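Local structure of probable outer membrane protein (Pseudomonas aeruginosa, 3DWO) at residues A[331-336]-A[362-367]; A[369-374]-A[409-414]. The protein probably carries long-chain fatty acids or other hydrophobic compounds across the outer membrane as a beta-barrel channel of the FadL family. All blocks are in the same frame, centred on the assembly; numbering follows the deposited sequence.

In the fold
The loop 361-377, between barrel strands 351-360 and 378-388, supplies one segment to each contact. Contact 1 (331-336 with 362-367) precedes contact 2 (369-374 with 409-414) along the chain, and their centres are about 11 Å apart. Contact 1 joins the first half of the loop to the run leading into strand 336-346; contact 2 joins the second half to the end of strand 395-411. Tyr331 OH links them through probable hydrogen bonds to Asp370 OD2 and Arg372 NH1. Both touch the same detergent, C8E of chain D, so together they line a bound amphipathic molecule, which is consistent with a channel for hydrophobic compounds.

Contact 1 (A[331-336]-A[362-367]); sequences YTYRNT and TPTHNA. With C8E ((hydroxyethyloxy)tri(ethyloxy)octane), chain D.
Hydrogen bonds join the two segments in two groups, one round Arg334 and one round His365. Arg334 N donates to Pro363 O at 2.9 Å, meeting an in-plane lone pair. The side chain starts from the crowded position between N and carbonyl carbon (chi1 59°), then runs extended from CG to NE, crossing Thr362 at about a right angle. Its guanidinium grips one atom side-on: Arg334 NE reaches Thr362 O at 2.8 Å and Arg334 NH2 the same oxygen at 3.0 Å, both in the guanidinium plane. His365 presents the edge of its imidazole, NE2 lying 2.5 Å from Thr332 OG1 in a short hydrogen bond that either may donate. A weak bond from His365 NE2 to Tyr331 O also forms if NE2 is protonated. Thr362 OG1, also hydrogen-bonded to Asp375, accepts from Thr364 N in an ST turn spanning Thr362 to Thr364.

Apolar packing centres on Pro363, alongside Tyr333; its CG is 3.5 Å from Tyr333 CD2. Thr364 CG2 meets the phenol end of the same ring. The detergent tail reaches the edge of the Tyr333 ring and one face of Tyr331, where C8E C3 is 3.4 Å from Tyr331 CE1; the two rings flank its octyl end, with Tyr331 OH turned to Asp370 and Arg372.

Phe314 and Trp311 pack edge-to-face against Tyr333, and Trp311 also touches Pro363. The contact joins two connections of the FadL-family beta barrel, the loop after strand 351-360 and the run between strands 324-330 and 336-346; Thr336, which begins the latter, pairs through its backbone with Thr309 of strand 300-309.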
loop_
_atom_site.group_PDB
_atom_site.type_symbol
_atom_site.label_atom_id
_atom_site.label_comp_id
_atom_site.label_asym_id
_atom_site.label_seq_id
_atom_site.Cartn_x
_atom_site.Cartn_y
_atom_site.Cartn_z
ATOM N N TYR A 331 10.514 -9.715 -6.389
ATOM C CA TYR A 331 9.975 -8.410 -6.713
ATOM C C TYR A 331 11.075 -7.365 -6.656
ATOM O O TYR A 331 11.030 -6.374 -7.381
ATOM C CB TYR A 331 8.830 -8.059 -5.763
ATOM C CG TYR A 331 7.523 -8.704 -6.168
ATOM C CD1 TYR A 331 6.919 -8.387 -7.387
ATOM C CD2 TYR A 331 6.896 -9.643 -5.347
ATOM C CE1 TYR A 331 5.720 -8.988 -7.780
ATOM C CE2 TYR A 331 5.695 -10.253 -5.730
ATOM C CZ TYR A 331 5.112 -9.920 -6.945
ATOM O OH TYR A 331 3.915 -10.502 -7.319
ATOM N N THR A 332 12.065 -7.607 -5.800
ATOM C CA THR A 332 13.215 -6.718 -5.635
ATOM C C THR A 332 12.912 -5.223 -5.739
ATOM O O THR A 332 13.484 -4.520 -6.569
ATOM C CB THR A 332 14.318 -7.059 -6.660
ATOM O OG1 THR A 332 13.757 -7.070 -7.977
ATOM C CG2 THR A 332 14.910 -8.434 -6.369
ATOM N N TYR A 333 12.007 -4.744 -4.893
ATOM C CA TYR A 333 11.646 -3.329 -4.866
ATOM C C TYR A 333 12.876 -2.478 -4.565
ATOM O O TYR A 333 13.809 -2.936 -3.912
ATOM C CB TYR A 333 10.604 -3.079 -3.777
ATOM C CG TYR A 333 9.169 -3.294 -4.195
ATOM C CD1 TYR A 333 8.839 -4.125 -5.269
ATOM C CD2 TYR A 333 8.136 -2.676 -3.502
ATOM C CE1 TYR A 333 7.505 -4.326 -5.640
ATOM C CE2 TYR A 333 6.807 -2.871 -3.858
ATOM C CZ TYR A 333 6.496 -3.692 -4.926
ATOM O OH TYR A 333 5.174 -3.844 -5.281
ATOM N N ARG A 334 12.857 -1.234 -5.029
ATOM C CA ARG A 334 13.959 -0.307 -4.795
ATOM C C ARG A 334 13.559 0.710 -3.728
ATOM O O ARG A 334 12.373 1.008 -3.555
ATOM C CB ARG A 334 14.309 0.447 -6.090
ATOM C CG ARG A 334 13.147 1.254 -6.654
ATOM C CD ARG A 334 13.543 2.236 -7.767
ATOM N NE ARG A 334 12.388 3.036 -8.197
ATOM C CZ ARG A 334 12.440 4.037 -9.075
ATOM N NH1 ARG A 334 13.594 4.384 -9.636
ATOM N NH2 ARG A 334 11.332 4.699 -9.393
ATOM N N ASN A 335 14.546 1.239 -3.010
ATOM C CA ASN A 335 14.263 2.255 -2.006
ATOM C C ASN A 335 13.691 3.437 -2.770
ATOM O O ASN A 335 13.967 3.603 -3.961
ATOM C CB ASN A 335 15.529 2.662 -1.264
ATOM C CG ASN A 335 16.030 1.575 -0.348
ATOM O OD1 ASN A 335 15.253 0.735 0.113
ATOM N ND2 ASN A 335 17.325 1.589 -0.062
ATOM N N THR A 336 12.919 4.277 -2.093
ATOM C CA THR A 336 12.286 5.382 -2.786
ATOM C C THR A 336 12.312 6.736 -2.071
ATOM O O THR A 336 12.587 6.820 -0.872
ATOM C CB THR A 336 10.828 5.009 -3.074
ATOM O OG1 THR A 336 10.276 5.926 -4.020
ATOM C CG2 THR A 336 10.016 5.060 -1.797
ATOM N N THR A 362 7.918 5.236 -7.464
ATOM C CA THR A 362 7.387 3.898 -7.275
ATOM C C THR A 362 8.559 2.984 -6.948
ATOM O O THR A 362 9.653 3.160 -7.483
ATOM C CB THR A 362 6.716 3.373 -8.550
ATOM O OG1 THR A 362 6.230 2.047 -8.314
ATOM C CG2 THR A 362 7.718 3.343 -9.712
ATOM N N PRO A 363 8.355 2.012 -6.044
ATOM C CA PRO A 363 9.425 1.079 -5.673
ATOM C C PRO A 363 9.489 -0.103 -6.643
ATOM O O PRO A 363 10.416 -0.915 -6.593
ATOM C CB PRO A 363 9.030 0.651 -4.263
ATOM C CG PRO A 363 7.538 0.625 -4.353
ATOM C CD PRO A 363 7.227 1.912 -5.098
ATOM N N THR A 364 8.497 -0.199 -7.523
ATOM C CA THR A 364 8.461 -1.285 -8.497
ATOM C C THR A 364 9.465 -0.990 -9.605
ATOM O O THR A 364 9.909 0.144 -9.760
ATOM C CB THR A 364 7.058 -1.423 -9.135
ATOM O OG1 THR A 364 6.735 -0.223 -9.852
ATOM C CG2 THR A 364 5.991 -1.660 -8.050
ATOM N N HIS A 365 9.850 -2.019 -10.352
ATOM C CA HIS A 365 10.762 -1.828 -11.472
ATOM C C HIS A 365 10.370 -2.781 -12.579
ATOM O O HIS A 365 9.783 -3.837 -12.323
ATOM C CB HIS A 365 12.243 -1.986 -11.063
ATOM C CG HIS A 365 12.643 -3.363 -10.633
ATOM N ND1 HIS A 365 13.522 -4.139 -11.360
ATOM C CD2 HIS A 365 12.368 -4.064 -9.507
ATOM C CE1 HIS A 365 13.777 -5.254 -10.698
ATOM N NE2 HIS A 365 13.089 -5.233 -9.571
ATOM N N ASN A 366 10.673 -2.362 -13.805
ATOM C CA ASN A 366 10.340 -3.067 -15.034
ATOM C C ASN A 366 10.465 -4.577 -15.094
ATOM O O ASN A 366 9.565 -5.249 -15.599
ATOM C CB ASN A 366 11.136 -2.460 -16.195
ATOM C CG ASN A 366 10.719 -1.039 -16.500
ATOM O OD1 ASN A 366 9.850 -0.477 -15.828
ATOM N ND2 ASN A 366 11.336 -0.444 -17.522
ATOM N N ALA A 367 11.578 -5.113 -14.602
ATOM C CA ALA A 367 11.798 -6.550 -14.652
ATOM C C ALA A 367 10.801 -7.367 -13.843
ATOM O O ALA A 367 10.493 -8.505 -14.202
ATOM C CB ALA A 367 13.226 -6.868 -14.196
HETATM C C1 C8E D . 4.759 -5.124 -8.188
HETATM C C2 C8E D . 3.863 -6.106 -7.588
HETATM C C3 C8E D . 4.131 -6.426 -6.192
HETATM C C4 C8E D . 3.085 -7.334 -5.755
HETATM C C5 C8E D . 3.006 -7.297 -4.273
HETATM C C6 C8E D . 1.721 -7.803 -3.827
HETATM C C7 C8E D . 2.059 -8.180 -2.465
HETATM C C8 C8E D . 0.931 -7.834 -1.568
HETATM O O9 C8E D . 0.309 -8.680 -0.612
HETATM C C10 C8E D . -0.305 -9.875 -1.054
HETATM C C11 C8E D . -0.849 -10.531 0.176
HETATM O O12 C8E D . 0.073 -11.515 0.676
HETATM C C13 C8E D . -0.372 -12.904 0.594
HETATM C C14 C8E D . -0.246 -13.842 -0.649
HETATM O O15 C8E D . 0.293 -15.190 -0.797
HETATM C C16 C8E D . 1.697 -15.179 -1.132
HETATM C C17 C8E D . 1.999 -15.169 -2.642
HETATM O O18 C8E D . 1.025 -15.512 -3.650
HETATM C C19 C8E D . 1.023 -16.924 -3.993
HETATM C C20 C8E D . 1.231 -17.453 -5.461
HETATM O O21 C8E D . 0.080 -17.717 -6.277
#

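Contact 2 (A[369-374]-A[409-414]); sequences RDPRIP and VPLKTV. With C8E ((hydroxyethyloxy)tri(ethyloxy)octane), chain D; C8E ((hydroxyethyloxy)tri(ethyloxy)octane), chain E.
Arg369 opens the segment with its side chain bent at chi3 (39°), which turns the guanidinium onto strand 395-411. Arg369 NE and NH2 bind Pro410 O side-on, at 3.2 and 3.1 Å, while Val409 CB lies over one guanidinium face. Asn366 and Thr364 take further N-H groups of this buried arginine. Its own carbonyl is held too: Thr413 OG1 donates to Arg369 O at 2.8 Å, and a water bridges Arg369 O to Lys412 N. Asp370 sets CB against Thr413 CG2, and its carboxylate turns to Tyr331 OH and to a long salt bridge with Arg372 NH1, with OD1 close to C2 of the chain D detergent. This is a loop of the FadL-family barrel folded against a barrel strand, with Leu411 the shared apolar partner. Pro371 CG meets Leu411 CD2 at 4.1 Å, the two side chains crossing obliquely. Arg372 and Ile373 face the same detergent: Ile373 CG1 is 3.5 Å from its C4. Pro374 ends the segment, placing CB on Leu411 CD1 and its carbonyl oxygen 3.6 Å from Val409 CG2, while its ring CD touches C20 of the second detergent, chain E.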
loop_
_atom_site.group_PDB
_atom_site.type_symbol
_atom_site.label_atom_id
_atom_site.label_comp_id
_atom_site.label_asym_id
_atom_site.label_seq_id
_atom_site.Cartn_x
_atom_site.Cartn_y
_atom_site.Cartn_z
ATOM N N ARG A 369 7.641 -5.798 -12.210
ATOM C CA ARG A 369 6.290 -5.276 -12.048
ATOM C C ARG A 369 5.253 -6.190 -12.693
ATOM O O ARG A 369 5.447 -6.683 -13.807
ATOM C CB ARG A 369 6.175 -3.872 -12.632
ATOM C CG ARG A 369 4.844 -3.169 -12.329
ATOM C CD ARG A 369 4.977 -1.689 -12.617
ATOM N NE ARG A 369 5.776 -1.521 -13.814
ATOM C CZ ARG A 369 6.890 -0.803 -13.888
ATOM N NH1 ARG A 369 7.354 -0.157 -12.831
ATOM N NH2 ARG A 369 7.552 -0.764 -15.028
ATOM N N ASP A 370 4.154 -6.418 -11.980
ATOM C CA ASP A 370 3.089 -7.271 -12.482
ATOM C C ASP A 370 1.729 -6.601 -12.282
ATOM O O ASP A 370 1.655 -5.486 -11.782
ATOM C CB ASP A 370 3.143 -8.641 -11.795
ATOM C CG ASP A 370 2.892 -8.559 -10.309
ATOM O OD1 ASP A 370 2.496 -7.473 -9.836
ATOM O OD2 ASP A 370 3.077 -9.588 -9.617
ATOM N N PRO A 371 0.637 -7.274 -12.676
ATOM C CA PRO A 371 -0.716 -6.711 -12.539
ATOM C C PRO A 371 -1.240 -6.452 -11.125
ATOM O O PRO A 371 -2.183 -5.681 -10.956
ATOM C CB PRO A 371 -1.586 -7.723 -13.290
ATOM C CG PRO A 371 -0.615 -8.328 -14.289
ATOM C CD PRO A 371 0.594 -8.535 -13.434
ATOM N N ARG A 372 -0.648 -7.091 -10.118
ATOM C CA ARG A 372 -1.098 -6.894 -8.734
ATOM C C ARG A 372 -0.922 -5.444 -8.284
ATOM O O ARG A 372 -1.852 -4.829 -7.757
ATOM C CB ARG A 372 -0.319 -7.794 -7.768
ATOM C CG ARG A 372 -0.428 -9.262 -8.066
ATOM C CD ARG A 372 -0.032 -10.119 -6.865
ATOM N NE ARG A 372 -0.490 -11.488 -7.082
ATOM C CZ ARG A 372 0.271 -12.481 -7.526
ATOM N NH1 ARG A 372 1.557 -12.286 -7.792
ATOM N NH2 ARG A 372 -0.277 -13.666 -7.742
ATOM N N ILE A 373 0.284 -4.920 -8.492
ATOM C CA ILE A 373 0.642 -3.550 -8.118
ATOM C C ILE A 373 1.371 -2.938 -9.319
ATOM O O ILE A 373 2.597 -2.833 -9.325
ATOM C CB ILE A 373 1.620 -3.526 -6.919
ATOM C CG1 ILE A 373 1.117 -4.429 -5.786
ATOM C CG2 ILE A 373 1.785 -2.097 -6.423
ATOM C CD1 ILE A 373 -0.138 -3.930 -5.095
ATOM N N PRO A 374 0.626 -2.537 -10.354
ATOM C CA PRO A 374 1.256 -1.948 -11.538
ATOM C C PRO A 374 1.411 -0.433 -11.454
ATOM O O PRO A 374 0.865 0.281 -12.291
ATOM C CB PRO A 374 0.299 -2.346 -12.647
ATOM C CG PRO A 374 -1.051 -2.140 -11.964
ATOM C CD PRO A 374 -0.819 -2.759 -10.578
ATOM N N VAL A 409 3.128 2.775 -17.202
ATOM C CA VAL A 409 4.281 1.895 -17.074
ATOM C C VAL A 409 4.142 0.601 -17.841
ATOM O O VAL A 409 3.037 0.138 -18.116
ATOM C CB VAL A 409 4.559 1.527 -15.599
ATOM C CG1 VAL A 409 5.252 2.682 -14.893
ATOM C CG2 VAL A 409 3.241 1.174 -14.898
ATOM N N PRO A 410 5.278 -0.002 -18.206
ATOM C CA PRO A 410 5.273 -1.264 -18.946
ATOM C C PRO A 410 5.193 -2.471 -18.019
ATOM O O PRO A 410 5.605 -2.412 -16.863
ATOM C CB PRO A 410 6.597 -1.218 -19.699
ATOM C CG PRO A 410 7.499 -0.536 -18.693
ATOM C CD PRO A 410 6.627 0.598 -18.186
ATOM N N LEU A 411 4.629 -3.554 -18.535
ATOM C CA LEU A 411 4.530 -4.810 -17.815
ATOM C C LEU A 411 5.171 -5.822 -18.753
ATOM O O LEU A 411 4.673 -6.057 -19.854
ATOM C CB LEU A 411 3.070 -5.188 -17.545
ATOM C CG LEU A 411 2.481 -4.719 -16.212
ATOM C CD1 LEU A 411 2.666 -3.234 -16.059
ATOM C CD2 LEU A 411 1.008 -5.072 -16.153
ATOM N N LYS A 412 6.285 -6.398 -18.318
ATOM C CA LYS A 412 7.024 -7.371 -19.113
ATOM C C LYS A 412 7.172 -8.636 -18.291
ATOM O O LYS A 412 8.122 -9.394 -18.465
ATOM C CB LYS A 412 8.413 -6.823 -19.436
ATOM C CG LYS A 412 8.421 -5.496 -20.183
ATOM C CD LYS A 412 8.036 -5.672 -21.644
ATOM C CE LYS A 412 8.324 -4.398 -22.435
ATOM N NZ LYS A 412 8.069 -4.569 -23.895
ATOM N N THR A 413 6.215 -8.848 -17.397
ATOM C CA THR A 413 6.206 -9.986 -16.489
ATOM C C THR A 413 6.392 -11.364 -17.121
ATOM O O THR A 413 5.735 -11.713 -18.098
ATOM C CB THR A 413 4.898 -10.007 -15.681
ATOM O OG1 THR A 413 4.463 -8.661 -15.455
ATOM C CG2 THR A 413 5.117 -10.687 -14.333
ATOM N N VAL A 414 7.299 -12.140 -16.541
ATOM C CA VAL A 414 7.572 -13.493 -16.994
ATOM C C VAL A 414 7.319 -14.404 -15.788
ATOM O O VAL A 414 7.784 -14.115 -14.688
ATOM C CB VAL A 414 9.046 -13.635 -17.463
ATOM C CG1 VAL A 414 9.377 -15.090 -17.751
ATOM C CG2 VAL A 414 9.278 -12.798 -18.722
HETATM C C1 C8E D . 4.759 -5.124 -8.188
HETATM C C2 C8E D . 3.863 -6.106 -7.588
HETATM C C3 C8E D . 4.131 -6.426 -6.192
HETATM C C4 C8E D . 3.085 -7.334 -5.755
HETATM C C5 C8E D . 3.006 -7.297 -4.273
HETATM C C6 C8E D . 1.721 -7.803 -3.827
HETATM C C7 C8E D . 2.059 -8.180 -2.465
HETATM C C8 C8E D . 0.931 -7.834 -1.568
HETATM O O9 C8E D . 0.309 -8.680 -0.612
HETATM C C10 C8E D . -0.305 -9.875 -1.054
HETATM C C11 C8E D . -0.849 -10.531 0.176
HETATM O O12 C8E D . 0.073 -11.515 0.676
HETATM C C13 C8E D . -0.372 -12.904 0.594
HETATM C C14 C8E D . -0.246 -13.842 -0.649
HETATM O O15 C8E D . 0.293 -15.190 -0.797
HETATM C C16 C8E D . 1.697 -15.179 -1.132
HETATM C C17 C8E D . 1.999 -15.169 -2.642
HETATM O O18 C8E D . 1.025 -15.512 -3.650
HETATM C C19 C8E D . 1.023 -16.924 -3.993
HETATM C C20 C8E D . 1.231 -17.453 -5.461
HETATM O O21 C8E D . 0.080 -17.717 -6.277
HETATM C C1 C8E E . -9.022 -1.525 1.215
HETATM C C2 C8E E . -8.103 -1.135 0.155
HETATM C C3 C8E E . -6.973 -0.328 0.604
HETATM C C4 C8E E . -7.302 1.065 0.354
HETATM C C5 C8E E . -6.128 1.730 -0.247
HETATM C C6 C8E E . -6.242 3.163 -0.090
HETATM C C7 C8E E . -5.161 3.596 -0.950
HETATM C C8 C8E E . -5.642 4.731 -1.749
HETATM O O9 C8E E . -4.861 5.717 -2.388
HETATM C C10 C8E E . -4.008 6.544 -1.623
HETATM C C11 C8E E . -3.353 7.438 -2.630
HETATM O O12 C8E E . -2.668 6.666 -3.636
HETATM C C13 C8E E . -2.295 7.403 -4.836
HETATM C C14 C8E E . -2.183 6.815 -6.279
HETATM O O15 C8E E . -3.108 6.008 -7.061
HETATM C C16 C8E E . -2.879 4.601 -6.840
HETATM C C17 C8E E . -1.870 3.959 -7.805
HETATM O O18 C8E E . -2.255 3.060 -8.864
HETATM C C19 C8E E . -2.264 1.669 -8.435
HETATM C C20 C8E E . -1.269 0.583 -8.984
HETATM O O21 C8E E . -0.191 0.158 -8.147
HETATM O O HOH W 1 7.087 -6.071 -15.745
#